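Local structure of halocarboxylic acid dehalogenase DehI (Pseudomonas putida, 3BJX) at residues D40-L43 against W49-F52; R42-V47 against L66-S71. The protein probably hydrolyses the carbon-halogen bond of alpha-halocarboxylic acids, releasing halide and leaving the corresponding hydroxy acid. All coordinates share one frame; numbering follows the deposited sequence.

Both contacts start from helix 32-45 and share Arg42 and Leu43, their centres only 7 Å apart. Contact 1 joins the helix to the loop 49-52 that follows it; contact 2 joins its C-terminal turn to helix 63-71. They meet through Trp68 of contact 2, whose NE1 lies 3.0 Å from OD2 of Asp40 in contact 1, a probable hydrogen bond. The same indole packs on Ile41, with CG1 of Ile41 3.5 Å from CD2 of Trp68. In each contact a sulfate, probably from the crystallisation liquor, binds the partner segment on the side away from helix 32-45, and the two anions occupy well-separated sites.

Contact 1 (D40-L43 against W49-F52); sequences DIRL and WVAF. With SO4 (sulfate ion), chain E.
Arg42 runs along the backbone of Trp49 and reaches Val50 with its guanidinium group. From CB the side chain leaves helix 32-45, and its CG comes first to the carbonyl of Trp49, 3.6 Å from that residue's O. CD is next, resting 3.9 Å from the backbone N of Trp49. The chain then bends at chi3 (-69°), which brings the guanidinium to the valine, and NH1 stops 3.6 Å from CG2 of Val50. The two side chains cross at about a right angle, in van der Waals contact without a hydrogen bond. The charge is met elsewhere: NH2 makes a salt bridge with Glu39, and NH1 a weak hydrogen bond to Gln27, whose OE1 also accepts the backbone N-H of Val50.

The CB of Trp49 points away from the helix. At the far end of the side chain NE1 gives a hydrogen bond of 3.0 Å to O3 of the sulfate, bent to 140°, and a weaker one to O1; O3 lies at the ring edge, in plane. The N-H of Phe52 reaches the same O3 almost straight at 2.6 Å (172°). Ala51 is the N-cap of helix 52-57, so the anion sits at a helix N-terminus, where the helix dipole would probably favour it; Ser203 OG adds another bond. With the indole cut back to an alanine here, the sulfate would probably lose both NE1 bonds, O3 keeping the N-H of Phe52, and a gap would open beside Phe125 and Tyr132.

Both aromatic neighbours belong to helix 112-143, on which Ile41 also packs, and the hydroxyl of Tyr132 is bonded to the Trp49 carbonyl. The loop packs against helix 32-45 through Arg42, while Trp49 and Phe52 touch Ser203 of helix 203-208.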
ATOM      1  N   ASP A  40      19.742 -11.820 -14.224  1.00 22.62           N
ATOM      2  CA  ASP A  40      20.689 -11.263 -13.263  1.00 20.63           C
ATOM      3  C   ASP A  40      20.105 -11.147 -11.855  1.00 18.91           C
ATOM      4  O   ASP A  40      20.804 -11.436 -10.877  1.00 20.15           O
ATOM      5  CB  ASP A  40      21.243  -9.913 -13.720  1.00 21.35           C
ATOM      6  CG  ASP A  40      22.519  -9.568 -13.010  1.00 22.86           C
ATOM      7  OD1 ASP A  40      23.295 -10.513 -12.745  1.00 25.51           O
ATOM      8  OD2 ASP A  40      22.753  -8.392 -12.688  1.00 22.25           O
ATOM      9  N   ILE A  41      18.839 -10.734 -11.747  1.00 17.08           N
ATOM     10  CA  ILE A  41      18.133 -10.723 -10.445  1.00 14.75           C
ATOM     11  C   ILE A  41      18.191 -12.111  -9.799  1.00 13.69           C
ATOM     12  O   ILE A  41      18.598 -12.235  -8.671  1.00 14.36           O
ATOM     13  CB  ILE A  41      16.669 -10.174 -10.549  1.00 14.59           C
ATOM     14  CG1 ILE A  41      16.670  -8.641 -10.646  1.00 15.71           C
ATOM     15  CG2 ILE A  41      15.822 -10.585  -9.359  1.00 12.07           C
ATOM     16  CD1 ILE A  41      15.376  -8.059 -11.172  1.00 14.55           C
ATOM     17  N   ARG A  42      17.858 -13.157 -10.556  1.00 15.74           N
ATOM     18  CA  ARG A  42      17.850 -14.534 -10.049  1.00 14.80           C
ATOM     19  C   ARG A  42      19.229 -15.076  -9.642  1.00 15.34           C
ATOM     20  O   ARG A  42      19.334 -15.762  -8.645  1.00 16.59           O
ATOM     21  CB  ARG A  42      17.202 -15.472 -11.063  1.00 14.54           C
ATOM     22  CG  ARG A  42      15.730 -15.205 -11.368  1.00 14.48           C
ATOM     23  CD  ARG A  42      15.147 -16.356 -12.224  1.00 15.37           C
ATOM     24  NE  ARG A  42      15.717 -16.363 -13.569  1.00 17.53           N
ATOM     25  CZ  ARG A  42      15.124 -15.853 -14.645  1.00 17.99           C
ATOM     26  NH1 ARG A  42      13.907 -15.329 -14.564  1.00 18.18           N
ATOM     27  NH2 ARG A  42      15.744 -15.886 -15.809  1.00 18.01           N
ATOM     28  N   LEU A  43      20.277 -14.768 -10.402  1.00 16.05           N
ATOM     29  CA  LEU A  43      21.628 -15.252 -10.103  1.00 15.40           C
ATOM     30  C   LEU A  43      22.222 -14.479  -8.951  1.00 15.70           C
ATOM     31  O   LEU A  43      22.957 -15.024  -8.161  1.00 17.11           O
ATOM     32  CB  LEU A  43      22.553 -15.151 -11.338  1.00 16.41           C
ATOM     33  CG  LEU A  43      22.340 -16.052 -12.580  1.00 16.74           C
ATOM     34  CD1 LEU A  43      22.959 -15.473 -13.871  1.00 16.53           C
ATOM     35  CD2 LEU A  43      22.842 -17.478 -12.358  1.00 17.38           C
ATOM     36  N   TRP A  49      13.025 -17.512  -9.220  1.00 15.97           N
ATOM     37  CA  TRP A  49      11.926 -16.737  -9.783  1.00 15.62           C
ATOM     38  C   TRP A  49      12.243 -15.243  -9.708  1.00 16.38           C
ATOM     39  O   TRP A  49      13.075 -14.806  -8.901  1.00 18.31           O
ATOM     40  CB  TRP A  49      10.578 -17.074  -9.101  1.00 13.30           C
ATOM     41  CG  TRP A  49      10.234 -16.277  -7.867  1.00 13.67           C
ATOM     42  CD1 TRP A  49       9.281 -15.294  -7.759  1.00 13.85           C
ATOM     43  CD2 TRP A  49      10.828 -16.392  -6.561  1.00 14.26           C
ATOM     44  NE1 TRP A  49       9.248 -14.791  -6.474  1.00 13.48           N
ATOM     45  CE2 TRP A  49      10.187 -15.445  -5.719  1.00 14.25           C
ATOM     46  CE3 TRP A  49      11.837 -17.202  -6.016  1.00 13.75           C
ATOM     47  CZ2 TRP A  49      10.524 -15.292  -4.353  1.00 14.47           C
ATOM     48  CZ3 TRP A  49      12.177 -17.034  -4.646  1.00 13.67           C
ATOM     49  CH2 TRP A  49      11.524 -16.083  -3.847  1.00 13.04           C
ATOM     50  N   VAL A  50      11.587 -14.479 -10.570  1.00 16.19           N
ATOM     51  CA  VAL A  50      11.558 -13.024 -10.484  1.00 15.53           C
ATOM     52  C   VAL A  50      10.268 -12.641  -9.769  1.00 16.68           C
ATOM     53  O   VAL A  50       9.184 -13.080 -10.179  1.00 17.77           O
ATOM     54  CB  VAL A  50      11.661 -12.353 -11.896  1.00 14.56           C
ATOM     55  CG1 VAL A  50      11.341 -10.887 -11.819  1.00 13.86           C
ATOM     56  CG2 VAL A  50      13.076 -12.535 -12.466  1.00 12.88           C
ATOM     57  N   ALA A  51      10.400 -11.866  -8.683  1.00 14.97           N
ATOM     58  CA  ALA A  51       9.280 -11.511  -7.829  1.00 15.69           C
ATOM     59  C   ALA A  51       8.175 -10.888  -8.656  1.00 16.54           C
ATOM     60  O   ALA A  51       8.461 -10.104  -9.573  1.00 18.37           O
ATOM     61  CB  ALA A  51       9.703 -10.564  -6.752  1.00 13.52           C
ATOM     62  N   PHE A  52       6.934 -11.278  -8.354  1.00 15.34           N
ATOM     63  CA  PHE A  52       5.731 -10.631  -8.874  1.00 17.34           C
ATOM     64  C   PHE A  52       5.894  -9.089  -8.888  1.00 18.66           C
ATOM     65  O   PHE A  52       5.579  -8.431  -9.883  1.00 20.36           O
ATOM     66  CB  PHE A  52       4.523 -11.077  -8.007  1.00 16.08           C
ATOM     67  CG  PHE A  52       3.158 -10.582  -8.482  1.00 14.60           C
ATOM     68  CD1 PHE A  52       2.914 -10.255  -9.808  1.00 12.01           C
ATOM     69  CD2 PHE A  52       2.092 -10.509  -7.567  1.00 14.40           C
ATOM     70  CE1 PHE A  52       1.643  -9.822 -10.212  1.00 12.65           C
ATOM     71  CE2 PHE A  52       0.822 -10.102  -7.962  1.00 12.82           C
ATOM     72  CZ  PHE A  52       0.595  -9.758  -9.287  1.00 13.60           C
TER
HETATM   73  S   SO4 E 297       6.527 -12.953  -5.163  1.00 25.72           S
HETATM   74  O1  SO4 E 297       7.105 -14.081  -4.407  1.00 24.70           O
HETATM   75  O2  SO4 E 297       7.191 -11.707  -4.779  1.00 25.61           O
HETATM   76  O3  SO4 E 297       6.735 -13.190  -6.584  1.00 26.55           O
HETATM   77  O4  SO4 E 297       5.092 -12.805  -4.916  1.00 24.36           O

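Contact 2 (R42-V47 against L66-S71); sequences RLTLRV and LAWRRS. With SO4 (sulfate ion), chain G.
Thr44 and Trp68 are the closest backbone pair, with CA atoms 10.3 Å apart, so the helices 32-45 and 63-71 touch here through a large side chain and not through their main chains. Trp68 carries CG anti to the backbone N (chi1 173°), which sends the indole across to the other helix, benzo ring foremost. Thr44 comes from the opposite direction and meets the ring at its edge, in plane, CB lying 3.4 Å from CZ2 of Trp68. The methyl group follows, CG2 of Thr44 being 3.6 Å from the same CZ2. Leu45 adds an apolar touch, its CG 4.0 Å from CH2 of Trp68. The polar ends turn elsewhere: Thr44 OG1 bonds to the backbone O of Asp40, whose carboxylate takes the indole N-H.

In this all-helical enzyme, helix 32-45 closes with a Schellman motif: Arg46 takes a positive phi (57°), and the N-H of Val47 reaches back 3.0 Å to the O of Arg42. Tyr132 of helix 112-143 packs on Leu45 and Val47 beside it.

On the other helix, Ser71 folds back, its OG giving a 2.8 Å hydrogen bond to the O of Ala67, tilted 25° from the carbonyl plane. Arg69 and Arg70 gather round a sulfate. NH1 of Arg69 donates to O1 at 3.0 Å and NH1 of Arg70 to O4 at 3.1 Å, while NH2 of Arg70 is paired with Glu260. CA of Leu66 lies over one face of the Arg69 guanidinium, offset toward its rim.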
ATOM      1  N   ARG A  42      17.858 -13.157 -10.556  1.00 15.74           N
ATOM      2  CA  ARG A  42      17.850 -14.534 -10.049  1.00 14.80           C
ATOM      3  C   ARG A  42      19.229 -15.076  -9.642  1.00 15.34           C
ATOM      4  O   ARG A  42      19.334 -15.762  -8.645  1.00 16.59           O
ATOM      5  CB  ARG A  42      17.202 -15.472 -11.063  1.00 14.54           C
ATOM      6  CG  ARG A  42      15.730 -15.205 -11.368  1.00 14.48           C
ATOM      7  CD  ARG A  42      15.147 -16.356 -12.224  1.00 15.37           C
ATOM      8  NE  ARG A  42      15.717 -16.363 -13.569  1.00 17.53           N
ATOM      9  CZ  ARG A  42      15.124 -15.853 -14.645  1.00 17.99           C
ATOM     10  NH1 ARG A  42      13.907 -15.329 -14.564  1.00 18.18           N
ATOM     11  NH2 ARG A  42      15.744 -15.886 -15.809  1.00 18.01           N
ATOM     12  N   LEU A  43      20.277 -14.768 -10.402  1.00 16.05           N
ATOM     13  CA  LEU A  43      21.628 -15.252 -10.103  1.00 15.40           C
ATOM     14  C   LEU A  43      22.222 -14.479  -8.951  1.00 15.70           C
ATOM     15  O   LEU A  43      22.957 -15.024  -8.161  1.00 17.11           O
ATOM     16  CB  LEU A  43      22.553 -15.151 -11.338  1.00 16.41           C
ATOM     17  CG  LEU A  43      22.340 -16.052 -12.580  1.00 16.74           C
ATOM     18  CD1 LEU A  43      22.959 -15.473 -13.871  1.00 16.53           C
ATOM     19  CD2 LEU A  43      22.842 -17.478 -12.358  1.00 17.38           C
ATOM     20  N   THR A  44      21.888 -13.202  -8.849  1.00 17.29           N
ATOM     21  CA  THR A  44      22.433 -12.322  -7.802  1.00 16.68           C
ATOM     22  C   THR A  44      21.759 -12.586  -6.455  1.00 18.56           C
ATOM     23  O   THR A  44      22.438 -12.642  -5.404  1.00 17.63           O
ATOM     24  CB  THR A  44      22.258 -10.835  -8.184  1.00 16.57           C
ATOM     25  OG1 THR A  44      22.915 -10.586  -9.428  1.00 14.79           O
ATOM     26  CG2 THR A  44      22.819  -9.886  -7.099  1.00 16.30           C
ATOM     27  N   LEU A  45      20.431 -12.754  -6.488  1.00 16.87           N
ATOM     28  CA  LEU A  45      19.688 -13.131  -5.285  1.00 17.73           C
ATOM     29  C   LEU A  45      19.666 -14.643  -4.963  1.00 19.54           C
ATOM     30  O   LEU A  45      19.210 -15.021  -3.886  1.00 21.11           O
ATOM     31  CB  LEU A  45      18.276 -12.507  -5.288  1.00 16.04           C
ATOM     32  CG  LEU A  45      18.219 -10.974  -5.416  1.00 14.49           C
ATOM     33  CD1 LEU A  45      16.816 -10.453  -5.309  1.00 14.46           C
ATOM     34  CD2 LEU A  45      19.123 -10.265  -4.382  1.00 14.91           C
ATOM     35  N   ARG A  46      20.181 -15.498  -5.870  1.00 19.97           N
ATOM     36  CA  ARG A  46      20.181 -16.980  -5.692  1.00 19.06           C
ATOM     37  C   ARG A  46      18.752 -17.478  -5.476  1.00 18.87           C
ATOM     38  O   ARG A  46      18.440 -18.141  -4.479  1.00 17.63           O
ATOM     39  CB  ARG A  46      21.098 -17.479  -4.539  1.00 18.47           C
ATOM     40  CG  ARG A  46      22.444 -16.747  -4.358  1.00 18.95           C
ATOM     41  CD  ARG A  46      23.022 -16.969  -2.953  1.00 18.74           C
ATOM     42  NE  ARG A  46      23.533 -18.325  -2.834  1.00 21.93           N
ATOM     43  CZ  ARG A  46      23.112 -19.251  -1.964  1.00 24.46           C
ATOM     44  NH1 ARG A  46      22.166 -18.987  -1.055  1.00 23.30           N
ATOM     45  NH2 ARG A  46      23.670 -20.461  -1.991  1.00 25.09           N
ATOM     46  N   VAL A  47      17.890 -17.133  -6.431  1.00 18.33           N
ATOM     47  CA  VAL A  47      16.472 -17.476  -6.399  1.00 16.59           C
ATOM     48  C   VAL A  47      16.030 -17.947  -7.787  1.00 16.55           C
ATOM     49  O   VAL A  47      16.564 -17.488  -8.804  1.00 17.27           O
ATOM     50  CB  VAL A  47      15.587 -16.264  -5.939  1.00 16.07           C
ATOM     51  CG1 VAL A  47      15.824 -15.926  -4.460  1.00 14.27           C
ATOM     52  CG2 VAL A  47      15.803 -15.040  -6.816  1.00 14.55           C
ATOM     53  N   LEU A  66      17.469  -0.081 -14.609  1.00 21.57           N
ATOM     54  CA  LEU A  66      18.242   0.936 -13.918  1.00 21.16           C
ATOM     55  C   LEU A  66      18.218   0.707 -12.414  1.00 20.88           C
ATOM     56  O   LEU A  66      19.275   0.589 -11.802  1.00 20.70           O
ATOM     57  CB  LEU A  66      17.732   2.338 -14.259  1.00 21.53           C
ATOM     58  CG  LEU A  66      18.315   3.495 -13.438  1.00 20.48           C
ATOM     59  CD1 LEU A  66      19.710   3.905 -13.910  1.00 19.82           C
ATOM     60  CD2 LEU A  66      17.348   4.671 -13.472  1.00 21.49           C
ATOM     61  N   ALA A  67      17.012   0.636 -11.832  1.00 20.12           N
ATOM     62  CA  ALA A  67      16.827   0.321 -10.417  1.00 19.20           C
ATOM     63  C   ALA A  67      17.611  -0.906  -9.951  1.00 20.57           C
ATOM     64  O   ALA A  67      18.279  -0.872  -8.916  1.00 22.57           O
ATOM     65  CB  ALA A  67      15.367   0.161 -10.096  1.00 18.95           C
ATOM     66  N   TRP A  68      17.558  -1.990 -10.703  1.00 20.57           N
ATOM     67  CA  TRP A  68      18.353  -3.165 -10.332  1.00 21.75           C
ATOM     68  C   TRP A  68      19.875  -2.942 -10.396  1.00 23.48           C
ATOM     69  O   TRP A  68      20.617  -3.396  -9.518  1.00 24.41           O
ATOM     70  CB  TRP A  68      17.959  -4.380 -11.174  1.00 20.03           C
ATOM     71  CG  TRP A  68      18.851  -5.534 -10.936  1.00 19.00           C
ATOM     72  CD1 TRP A  68      19.726  -6.084 -11.814  1.00 19.05           C
ATOM     73  CD2 TRP A  68      18.993  -6.265  -9.708  1.00 19.71           C
ATOM     74  NE1 TRP A  68      20.407  -7.127 -11.213  1.00 19.24           N
ATOM     75  CE2 TRP A  68      19.963  -7.256  -9.922  1.00 19.22           C
ATOM     76  CE3 TRP A  68      18.379  -6.185  -8.450  1.00 19.25           C
ATOM     77  CZ2 TRP A  68      20.323  -8.156  -8.938  1.00 18.83           C
ATOM     78  CZ3 TRP A  68      18.757  -7.074  -7.477  1.00 18.97           C
ATOM     79  CH2 TRP A  68      19.712  -8.044  -7.723  1.00 18.87           C
ATOM     80  N   ARG A  69      20.332  -2.240 -11.434  1.00 26.04           N
ATOM     81  CA  ARG A  69      21.750  -1.942 -11.650  1.00 27.49           C
ATOM     82  C   ARG A  69      22.359  -1.174 -10.468  1.00 26.80           C
ATOM     83  O   ARG A  69      23.533  -1.332 -10.143  1.00 27.62           O
ATOM     84  CB  ARG A  69      21.886  -1.144 -12.949  1.00 28.61           C
ATOM     85  CG  ARG A  69      23.291  -0.638 -13.311  1.00 30.85           C
ATOM     86  CD  ARG A  69      23.263   0.204 -14.591  1.00 31.05           C
ATOM     87  NE  ARG A  69      22.385  -0.396 -15.595  1.00 33.25           N
ATOM     88  CZ  ARG A  69      21.421   0.243 -16.259  1.00 34.02           C
ATOM     89  NH1 ARG A  69      21.205   1.545 -16.082  1.00 34.04           N
ATOM     90  NH2 ARG A  69      20.684  -0.432 -17.131  1.00 34.78           N
ATOM     91  N   ARG A  70      21.542  -0.364  -9.815  1.00 25.63           N
ATOM     92  CA  ARG A  70      22.002   0.488  -8.732  1.00 26.26           C
ATOM     93  C   ARG A  70      21.914  -0.187  -7.343  1.00 26.46           C
ATOM     94  O   ARG A  70      22.519   0.288  -6.381  1.00 27.37           O
ATOM     95  CB  ARG A  70      21.220   1.802  -8.761  1.00 26.72           C
ATOM     96  CG  ARG A  70      21.078   2.379 -10.163  1.00 27.48           C
ATOM     97  CD  ARG A  70      22.247   3.267 -10.522  1.00 28.64           C
ATOM     98  NE  ARG A  70      22.023   4.551  -9.890  1.00 29.91           N
ATOM     99  CZ  ARG A  70      21.807   5.695 -10.520  1.00 30.37           C
ATOM    100  NH1 ARG A  70      21.846   5.786 -11.847  1.00 29.44           N
ATOM    101  NH2 ARG A  70      21.579   6.769  -9.786  1.00 31.47           N
ATOM    102  N   SER A  71      21.192  -1.302  -7.267  1.00 24.15           N
ATOM    103  CA  SER A  71      20.959  -2.026  -6.025  1.00 22.84           C
ATOM    104  C   SER A  71      21.689  -3.369  -5.966  1.00 23.41           C
ATOM    105  O   SER A  71      21.848  -3.940  -4.894  1.00 23.83           O
ATOM    106  CB  SER A  71      19.451  -2.268  -5.843  1.00 22.04           C
ATOM    107  OG  SER A  71      18.697  -1.098  -6.117  1.00 19.89           O
TER
HETATM  108  S   SO4 G 299      23.868   4.412 -14.621  1.00 76.62           S
HETATM  109  O1  SO4 G 299      23.391   3.501 -15.661  1.00 76.37           O
HETATM  110  O2  SO4 G 299      25.290   4.701 -14.820  1.00 75.89           O
HETATM  111  O3  SO4 G 299      23.086   5.649 -14.658  1.00 75.88           O
HETATM  112  O4  SO4 G 299      23.693   3.764 -13.321  1.00 76.73           O